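Local atomic coordinates of kelch domain-containing protein (PDB entry 5C86), a protein that probably oxidises alcohols as a copper-dependent enzyme of the AA5 family, related to galactose oxidase and glyoxal oxidase. Residues I134-F138 / F174-H178; C162-V168 / S195-Y201; V168-G172 / E219-C223. All blocks are in the same frame, centred on the assembly; numbering follows the deposited sequence.

How the contacts relate
Strand 131-134 runs into residues 134-138, the first partner of contact 1. After strands 147-150 and 155-158 the chain enters the long loop that leads to strand 181-183. This loop supplies 162-168 to contact 2, 168-172 to contact 3 and 174-178 to contact 1, where a loop opened at 138 is closed. Contact 2 closes at 195-201, on strand 197-202. Contact 3 closes last, at 219-223. The segments alternate, so each pair of contacts crosses; contacts 2 and 3 share Val168. Together they tie the blade starting with strand 122-125 to the one starting with strand 181-183, and to the loop leading into strand 225-230. A probable hydrogen bond, Met169 N to Pro175 O at 2.9 Å, joins contacts 1 and 3.

Contact 1 of 3, residues I134-F138 / F174-H178; sequences IGGSF and FPDSH
This is a loop-to-loop contact held by side-chain hydrogen bonds. It joins the loop after strand 131-134 to the loop before strand 181-183. Residues 135-138 pass over a type I beta turn from Phe174 to Ser177, closed by Ser177 N to Phe174 O at 3.0 Å. Gly135 CA lies 5.0 Å from Asp176 CA, and Gly136 CA 4.4 Å from Ser177 CA. Asp176 is p and points toward the other loop. Asp176 OD1 accepts from Ser137 OG (p) at 2.6 Å and from Ser177 OG (m) at 2.8 Å. Ser177 OG in turn accepts from Ser137 N at 3.1 Å. The turn belongs to the connection between two blades of the Kelch beta-propeller, that of strands 122-125 to 155-158 and that of strands 181-183 to 208-214, and is pinned to a loop of the first. Gly135 has phi 68°, and Gly135 CA makes a CA-H...O contact of 3.2 Å with Asp176 O. A CB there would clash with that oxygen. Gly136 N gives Asp176 O a weak hydrogen bond of 3.5 Å. Water 1 bridges Ile134 O and Asp176 O, 2.9 Å from each. Phe174 CZ meets the edge of the Phe138 ring, 4.3 Å from Phe138 CD1. Phe138 (t) stacks on Tyr120, a copper ligand in another structure of this protein, while Phe174 meets Tyr120 edge-to-face; no copper is bound here.

Contact 2 of 3, residues C162-V168 / S195-Y201; sequences CPVKPLV and SKKMNWY
Tyr201 OH donates to Pro163 O at 2.8 Å. Asn199 ND2 gives Pro166 O a weak bond of 3.2 Å and also bonds Gln191 OE1. Water 2 links Pro166 O, Val168 O, Ser195 OG and Lys197 NZ; water 3 joins Pro166 O to Lys197 NZ. Water 4 joins Leu167 O to Ser195 N. Ser195 (t) forms an ST turn, with Ser195 OG accepting from Lys197 N at 3.1 Å. Residues 165-167 make a 3-10 turn, with Leu167 N to Val164 O at 3.0 Å. Cys162 CA is 6.2 Å from Tyr201 CA, and Leu167 CA 6.0 Å from Ser195 CA. Lys197, Asn199 and Tyr201, all m, point toward the loop. Tyr201 CD1 packs on Cys162 CB at 3.6 Å, and Cys162 SG makes a sulfur-aromatic contact at the ring edge. Leu167 CD2 lies 4.3 Å from Tyr201 CE2. The inter-blade connection of the propeller thus packs on strand 197-202, between flanking strands 188-191 and 208-214, while Ile134 of strand 131-134 touches Leu167 and Tyr201.

Contact 3 of 3, residues V168-G172 / E219-C223; sequences VMQRG and EDSMC
Met169 lays its thioether along Asp220 and Met222. Met169 SD is 3.7 Å from Asp220 CB, and Met169 CE is 3.7 Å from Met222 CB. Met169 has chi1 m, chi2 near -135° and chi3 m, and its CA-to-CB bond points toward the other loop. Neither segment is a helix or strand. The nearest CA pair is Met169 and Asp220, 6.4 Å apart. Asp220 (m) points back, and Asp220 OD2 accepts from Gln170 N at 3.0 Å with a nearly straight angle of 172°. Asp220 OD1 accepts from Lys196 N, so the one carboxylate joins two other backbone segments. Arg171 NH1 stays 4.0 Å from Asp220 OD2, beyond a salt bridge. Water 6 spans that gap, 2.7 Å from Arg171 NH1 and 2.6 Å from Asp220 OD2. Water 5 links Arg171 NH1 to Glu219 OE1 and Asp220 N. Met222 is t, p, p; its side chain is about 7 Å from that of the copper-binding Tyr120 (nearest atoms). The contact joins two inter-blade connections of the propeller: the loop from strand 155-158 to strand 181-183, and the loop from strand 208-214 to strand 225-230.

Contact 1 of 3, residues I134-F138 / F174-H178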
loop_
_atom_site.group_PDB
_atom_site.type_symbol
_atom_site.label_atom_id
_atom_site.label_comp_id
_atom_site.label_asym_id
_atom_site.label_seq_id
_atom_site.Cartn_x
_atom_site.Cartn_y
_atom_site.Cartn_z
ATOM N N ILE A 134 -8.629 6.818 -10.936
ATOM C CA ILE A 134 -9.956 6.574 -11.410
ATOM C C ILE A 134 -10.906 6.465 -10.234
ATOM O O ILE A 134 -10.537 6.042 -9.135
ATOM C CB ILE A 134 -10.018 5.342 -12.346
ATOM C CG1 ILE A 134 -11.346 5.304 -13.170
ATOM C CG2 ILE A 134 -9.809 4.022 -11.567
ATOM C CD1 ILE A 134 -11.328 4.328 -14.299
ATOM N N GLY A 135 -12.158 6.831 -10.506
ATOM C CA GLY A 135 -13.164 6.892 -9.449
ATOM C C GLY A 135 -13.019 7.945 -8.402
ATOM O O GLY A 135 -12.294 8.934 -8.534
ATOM N N GLY A 136 -13.734 7.749 -7.307
ATOM C CA GLY A 136 -13.574 8.556 -6.120
ATOM C C GLY A 136 -14.737 9.564 -6.038
ATOM O O GLY A 136 -14.578 10.701 -6.505
ATOM N N SER A 137 -15.773 9.207 -5.281
ATOM C CA SER A 137 -16.936 10.110 -5.124
ATOM C C SER A 137 -17.211 10.608 -3.741
ATOM O O SER A 137 -18.334 11.109 -3.423
ATOM C CB SER A 137 -18.135 9.472 -5.841
ATOM O OG SER A 137 -18.515 8.223 -5.302
ATOM N N PHE A 138 -16.215 10.567 -2.873
ATOM C CA PHE A 138 -16.307 11.225 -1.571
ATOM C C PHE A 138 -16.487 12.719 -1.760
ATOM O O PHE A 138 -17.222 13.354 -0.971
ATOM C CB PHE A 138 -15.109 10.928 -0.733
ATOM C CG PHE A 138 -14.951 11.789 0.472
ATOM C CD1 PHE A 138 -15.677 11.552 1.619
ATOM C CD2 PHE A 138 -14.078 12.828 0.447
ATOM C CE1 PHE A 138 -15.485 12.377 2.754
ATOM C CE2 PHE A 138 -13.935 13.669 1.523
ATOM C CZ PHE A 138 -14.658 13.444 2.673
ATOM N N PHE A 174 -20.344 5.362 -2.483
ATOM C CA PHE A 174 -19.049 5.492 -3.172
ATOM C C PHE A 174 -18.727 4.238 -3.990
ATOM O O PHE A 174 -17.617 3.677 -3.852
ATOM C CB PHE A 174 -17.946 5.768 -2.148
ATOM C CG PHE A 174 -18.295 6.892 -1.169
ATOM C CD1 PHE A 174 -18.786 8.088 -1.626
ATOM C CD2 PHE A 174 -18.155 6.692 0.177
ATOM C CE1 PHE A 174 -19.124 9.100 -0.702
ATOM C CE2 PHE A 174 -18.424 7.702 1.087
ATOM C CZ PHE A 174 -18.909 8.892 0.637
ATOM N N PRO A 175 -19.662 3.727 -4.820
ATOM C CA PRO A 175 -19.431 2.476 -5.473
ATOM C C PRO A 175 -18.303 2.446 -6.553
ATOM O O PRO A 175 -17.930 1.331 -7.029
ATOM C CB PRO A 175 -20.826 2.115 -6.070
ATOM C CG PRO A 175 -21.353 3.474 -6.434
ATOM C CD PRO A 175 -20.972 4.322 -5.253
ATOM N N ASP A 176 -17.828 3.620 -6.927
ATOM C CA ASP A 176 -16.740 3.803 -7.857
ATOM C C ASP A 176 -15.415 4.015 -7.154
ATOM O O ASP A 176 -14.437 4.394 -7.812
ATOM C CB ASP A 176 -17.063 5.045 -8.675
ATOM C CG ASP A 176 -17.195 6.327 -7.822
ATOM O OD1 ASP A 176 -17.302 6.316 -6.517
ATOM O OD2 ASP A 176 -17.248 7.425 -8.478
ATOM N N SER A 177 -15.336 3.816 -5.849
ATOM C CA SER A 177 -14.176 4.305 -5.078
ATOM C C SER A 177 -13.304 3.123 -4.584
ATOM O O SER A 177 -13.759 1.936 -4.591
ATOM C CB SER A 177 -14.686 5.123 -3.921
ATOM O OG SER A 177 -15.362 6.261 -4.519
ATOM N N HIS A 178 -12.104 3.446 -4.116
ATOM C CA HIS A 178 -11.144 2.487 -3.572
ATOM C C HIS A 178 -10.920 1.302 -4.522
ATOM O O HIS A 178 -10.800 0.159 -4.064
ATOM C CB HIS A 178 -11.538 1.986 -2.188
ATOM C CG HIS A 178 -11.901 3.059 -1.227
ATOM N ND1 HIS A 178 -11.195 4.213 -1.039
ATOM C CD2 HIS A 178 -12.957 3.117 -0.403
ATOM C CE1 HIS A 178 -11.748 4.900 -0.062
ATOM N NE2 HIS A 178 -12.859 4.293 0.301
HETATM O O HOH W 1 -11.585 3.997 -7.308
#

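Contact 2 of 3, residues C162-V168 / S195-Y201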
loop_
_atom_site.group_PDB
_atom_site.type_symbol
_atom_site.label_atom_id
_atom_site.label_comp_id
_atom_site.label_asym_id
_atom_site.label_seq_id
_atom_site.Cartn_x
_atom_site.Cartn_y
_atom_site.Cartn_z
ATOM N N CYS A 162 -10.890 5.126 -20.812
ATOM C CA CYS A 162 -10.883 4.613 -19.386
ATOM C C CYS A 162 -12.017 5.162 -18.530
ATOM O O CYS A 162 -11.797 5.890 -17.585
ATOM C CB CYS A 162 -9.554 4.955 -18.720
ATOM S SG CYS A 162 -8.079 4.360 -19.564
ATOM N N PRO A 163 -13.266 4.805 -18.881
ATOM C CA PRO A 163 -14.415 5.147 -18.157
ATOM C C PRO A 163 -14.465 4.391 -16.852
ATOM O O PRO A 163 -14.011 3.237 -16.774
ATOM C CB PRO A 163 -15.551 4.617 -19.075
ATOM C CG PRO A 163 -14.985 3.474 -19.780
ATOM C CD PRO A 163 -13.591 3.983 -20.069
ATOM N N VAL A 164 -15.045 5.014 -15.847
ATOM C CA VAL A 164 -15.236 4.348 -14.586
ATOM C C VAL A 164 -16.358 3.323 -14.590
ATOM O O VAL A 164 -16.385 2.422 -13.739
ATOM C CB VAL A 164 -15.368 5.373 -13.430
ATOM C CG1 VAL A 164 -16.705 6.080 -13.447
ATOM C CG2 VAL A 164 -15.129 4.719 -12.092
ATOM N N LYS A 165 -17.381 3.468 -15.465
ATOM C CA LYS A 165 -18.524 2.587 -15.393
ATOM C C LYS A 165 -18.253 1.122 -15.202
ATOM O O LYS A 165 -18.890 0.511 -14.310
ATOM C CB LYS A 165 -19.468 2.778 -16.609
ATOM C CG LYS A 165 -20.819 2.065 -16.506
ATOM C CD LYS A 165 -21.643 2.419 -17.809
ATOM C CE LYS A 165 -22.910 1.609 -17.919
ATOM N NZ LYS A 165 -23.778 1.865 -16.741
ATOM N N PRO A 166 -17.288 0.500 -15.975
ATOM C CA PRO A 166 -17.078 -0.950 -15.879
ATOM C C PRO A 166 -16.739 -1.427 -14.438
ATOM O O PRO A 166 -17.004 -2.555 -14.128
ATOM C CB PRO A 166 -15.901 -1.245 -16.844
ATOM C CG PRO A 166 -15.905 -0.102 -17.764
ATOM C CD PRO A 166 -16.475 1.079 -17.059
ATOM N N LEU A 167 -16.097 -0.570 -13.647
ATOM C CA LEU A 167 -15.674 -1.027 -12.255
ATOM C C LEU A 167 -16.678 -0.675 -11.200
ATOM O O LEU A 167 -16.532 -1.139 -10.067
ATOM C CB LEU A 167 -14.308 -0.440 -11.918
ATOM C CG LEU A 167 -14.157 1.080 -11.702
ATOM C CD1 LEU A 167 -14.751 1.610 -10.418
ATOM C CD2 LEU A 167 -12.673 1.432 -11.764
ATOM N N VAL A 168 -17.785 0.028 -11.484
ATOM C CA VAL A 168 -18.635 0.473 -10.390
ATOM C C VAL A 168 -19.342 -0.742 -9.771
ATOM O O VAL A 168 -19.881 -1.632 -10.433
ATOM C CB VAL A 168 -19.637 1.516 -10.922
ATOM C CG1 VAL A 168 -20.649 1.956 -9.885
ATOM C CG2 VAL A 168 -18.921 2.705 -11.531
ATOM N N SER A 195 -15.373 -4.380 -7.037
ATOM C CA SER A 195 -16.451 -5.053 -7.827
ATOM C C SER A 195 -15.959 -6.455 -8.195
ATOM O O SER A 195 -14.798 -6.666 -8.493
ATOM C CB SER A 195 -16.651 -4.296 -9.123
ATOM O OG SER A 195 -17.628 -4.954 -9.933
ATOM N N LYS A 196 -16.884 -7.388 -8.300
ATOM C CA LYS A 196 -16.597 -8.714 -8.728
ATOM C C LYS A 196 -16.216 -8.745 -10.204
ATOM O O LYS A 196 -15.581 -9.723 -10.627
ATOM C CB LYS A 196 -17.793 -9.685 -8.465
ATOM C CG LYS A 196 -19.023 -9.362 -9.245
ATOM C CD LYS A 196 -20.172 -10.118 -8.577
ATOM C CE LYS A 196 -21.499 -9.892 -9.196
ATOM N NZ LYS A 196 -22.496 -10.460 -8.209
ATOM N N LYS A 197 -16.561 -7.727 -10.974
ATOM C CA LYS A 197 -16.136 -7.556 -12.356
ATOM C C LYS A 197 -14.793 -6.847 -12.409
ATOM O O LYS A 197 -14.701 -5.663 -12.043
ATOM C CB LYS A 197 -17.142 -6.713 -13.121
ATOM C CG LYS A 197 -18.434 -7.479 -13.332
ATOM C CD LYS A 197 -19.488 -6.632 -14.008
ATOM C CE LYS A 197 -20.265 -5.751 -13.069
ATOM N NZ LYS A 197 -20.468 -4.377 -13.638
ATOM N N MET A 198 -13.748 -7.588 -12.816
ATOM C CA MET A 198 -12.416 -7.017 -12.997
ATOM C C MET A 198 -12.234 -6.496 -14.417
ATOM O O MET A 198 -12.801 -7.074 -15.347
ATOM C CB MET A 198 -11.357 -8.079 -12.720
ATOM C CG MET A 198 -11.579 -8.831 -11.413
ATOM S SD MET A 198 -10.238 -9.924 -10.923
ATOM C CE MET A 198 -10.319 -11.199 -12.177
ATOM N N ASN A 199 -11.408 -5.497 -14.595
ATOM C CA ASN A 199 -11.245 -4.803 -15.892
ATOM C C ASN A 199 -9.819 -4.409 -16.084
ATOM O O ASN A 199 -9.168 -3.883 -15.159
ATOM C CB ASN A 199 -12.082 -3.591 -15.933
ATOM C CG ASN A 199 -13.582 -3.918 -15.967
ATOM O OD1 ASN A 199 -14.127 -4.243 -17.048
ATOM N ND2 ASN A 199 -14.218 -3.939 -14.838
ATOM N N TRP A 200 -9.337 -4.578 -17.316
ATOM C CA TRP A 200 -8.108 -3.973 -17.704
ATOM C C TRP A 200 -8.287 -2.576 -18.223
ATOM O O TRP A 200 -9.266 -2.332 -18.908
ATOM C CB TRP A 200 -7.473 -4.808 -18.828
ATOM C CG TRP A 200 -6.938 -6.084 -18.453
ATOM C CD1 TRP A 200 -7.470 -7.305 -18.667
ATOM C CD2 TRP A 200 -5.690 -6.307 -17.746
ATOM N NE1 TRP A 200 -6.639 -8.283 -18.190
ATOM C CE2 TRP A 200 -5.548 -7.675 -17.616
ATOM C CE3 TRP A 200 -4.694 -5.468 -17.237
ATOM C CZ2 TRP A 200 -4.473 -8.260 -16.938
ATOM C CZ3 TRP A 200 -3.598 -6.083 -16.586
ATOM C CH2 TRP A 200 -3.520 -7.444 -16.471
ATOM N N TYR A 201 -7.371 -1.669 -17.872
ATOM C CA TYR A 201 -7.266 -0.332 -18.387
ATOM C C TYR A 201 -5.901 -0.161 -19.001
ATOM O O TYR A 201 -4.893 -0.749 -18.538
ATOM C CB TYR A 201 -7.443 0.724 -17.334
ATOM C CG TYR A 201 -8.861 0.798 -16.789
ATOM C CD1 TYR A 201 -9.782 1.625 -17.399
ATOM C CD2 TYR A 201 -9.291 0.042 -15.704
ATOM C CE1 TYR A 201 -11.093 1.702 -16.932
ATOM C CE2 TYR A 201 -10.586 0.114 -15.246
ATOM C CZ TYR A 201 -11.504 0.936 -15.874
ATOM O OH TYR A 201 -12.819 1.080 -15.436
HETATM O O HOH W 2 -18.379 -3.446 -11.961
HETATM O O HOH W 3 -18.271 -4.210 -16.014
HETATM O O HOH W 4 -14.643 -1.891 -8.237
#

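Contact 3 of 3, residues V168-G172 / E219-C223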
loop_
_atom_site.group_PDB
_atom_site.type_symbol
_atom_site.label_atom_id
_atom_site.label_comp_id
_atom_site.label_asym_id
_atom_site.label_seq_id
_atom_site.Cartn_x
_atom_site.Cartn_y
_atom_site.Cartn_z
ATOM N N VAL A 168 -17.785 0.028 -11.484
ATOM C CA VAL A 168 -18.635 0.473 -10.390
ATOM C C VAL A 168 -19.342 -0.742 -9.771
ATOM O O VAL A 168 -19.881 -1.632 -10.433
ATOM C CB VAL A 168 -19.637 1.516 -10.922
ATOM C CG1 VAL A 168 -20.649 1.956 -9.885
ATOM C CG2 VAL A 168 -18.921 2.705 -11.531
ATOM N N MET A 169 -19.384 -0.782 -8.430
ATOM C CA MET A 169 -20.081 -1.854 -7.727
ATOM C C MET A 169 -21.606 -1.715 -7.899
ATOM O O MET A 169 -22.110 -0.650 -8.220
ATOM C CB MET A 169 -19.815 -1.751 -6.232
ATOM C CG MET A 169 -18.339 -1.785 -5.904
ATOM S SD MET A 169 -18.007 -2.868 -4.547
ATOM C CE MET A 169 -19.381 -2.710 -3.397
ATOM N N GLN A 170 -22.298 -2.798 -7.573
ATOM C CA GLN A 170 -23.752 -2.846 -7.776
ATOM C C GLN A 170 -24.513 -1.996 -6.759
ATOM O O GLN A 170 -25.544 -1.474 -7.096
ATOM C CB GLN A 170 -24.217 -4.320 -7.711
ATOM C CG GLN A 170 -23.915 -5.222 -8.888
ATOM C CD GLN A 170 -24.651 -6.575 -8.843
ATOM O OE1 GLN A 170 -25.671 -6.731 -8.172
ATOM N NE2 GLN A 170 -24.127 -7.550 -9.565
ATOM N N ARG A 171 -24.007 -1.837 -5.545
ATOM C CA ARG A 171 -24.734 -1.287 -4.413
ATOM C C ARG A 171 -23.851 -0.356 -3.595
ATOM O O ARG A 171 -22.604 -0.492 -3.576
ATOM C CB ARG A 171 -25.139 -2.409 -3.408
ATOM C CG ARG A 171 -25.891 -3.585 -4.017
ATOM C CD ARG A 171 -25.952 -4.722 -2.981
ATOM N NE ARG A 171 -26.415 -6.023 -3.446
ATOM C CZ ARG A 171 -25.715 -6.925 -4.148
ATOM N NH1 ARG A 171 -24.451 -6.744 -4.567
ATOM N NH2 ARG A 171 -26.323 -8.067 -4.442
ATOM N N GLY A 172 -24.521 0.465 -2.810
ATOM C CA GLY A 172 -23.932 1.163 -1.676
ATOM C C GLY A 172 -23.284 2.481 -2.073
ATOM O O GLY A 172 -23.267 2.900 -3.239
ATOM N N GLU A 219 -18.289 -12.115 -4.411
ATOM C CA GLU A 219 -19.220 -10.990 -4.482
ATOM C C GLU A 219 -18.439 -9.654 -4.517
ATOM O O GLU A 219 -17.246 -9.599 -4.266
ATOM C CB GLU A 219 -20.214 -10.992 -3.299
ATOM C CG GLU A 219 -21.168 -12.195 -3.144
ATOM C CD GLU A 219 -21.916 -12.558 -4.412
ATOM O OE1 GLU A 219 -22.264 -11.674 -5.250
ATOM O OE2 GLU A 219 -22.154 -13.767 -4.589
ATOM N N ASP A 220 -19.129 -8.578 -4.780
ATOM C CA ASP A 220 -18.553 -7.258 -4.641
ATOM C C ASP A 220 -17.991 -7.108 -3.190
ATOM O O ASP A 220 -18.568 -7.612 -2.201
ATOM C CB ASP A 220 -19.621 -6.220 -4.795
ATOM C CG ASP A 220 -20.110 -6.077 -6.231
ATOM O OD1 ASP A 220 -19.482 -6.552 -7.202
ATOM O OD2 ASP A 220 -21.125 -5.350 -6.406
ATOM N N SER A 221 -16.801 -6.450 -3.086
ATOM C CA SER A 221 -15.997 -6.559 -1.866
ATOM C C SER A 221 -15.357 -5.208 -1.558
ATOM O O SER A 221 -14.146 -5.085 -1.392
ATOM C CB SER A 221 -14.878 -7.584 -2.114
ATOM O OG SER A 221 -15.374 -8.905 -2.208
ATOM N N MET A 222 -16.198 -4.215 -1.283
ATOM C CA MET A 222 -15.723 -2.890 -0.982
ATOM C C MET A 222 -14.917 -2.928 0.305
ATOM O O MET A 222 -15.356 -3.545 1.268
ATOM C CB MET A 222 -16.888 -1.945 -0.809
ATOM C CG MET A 222 -16.490 -0.494 -0.474
ATOM S SD MET A 222 -15.400 0.328 -1.652
ATOM C CE MET A 222 -16.465 0.539 -3.056
ATOM N N CYS A 223 -13.752 -2.283 0.277
ATOM C CA CYS A 223 -12.830 -2.215 1.410
ATOM C C CYS A 223 -12.398 -3.569 1.879
ATOM O O CYS A 223 -12.080 -3.766 3.054
ATOM C CB CYS A 223 -13.363 -1.354 2.543
ATOM S SG CYS A 223 -13.612 0.372 1.941
HETATM O O HOH W 5 -22.098 -8.870 -5.173
HETATM O O HOH W 6 -22.715 -4.669 -4.410
#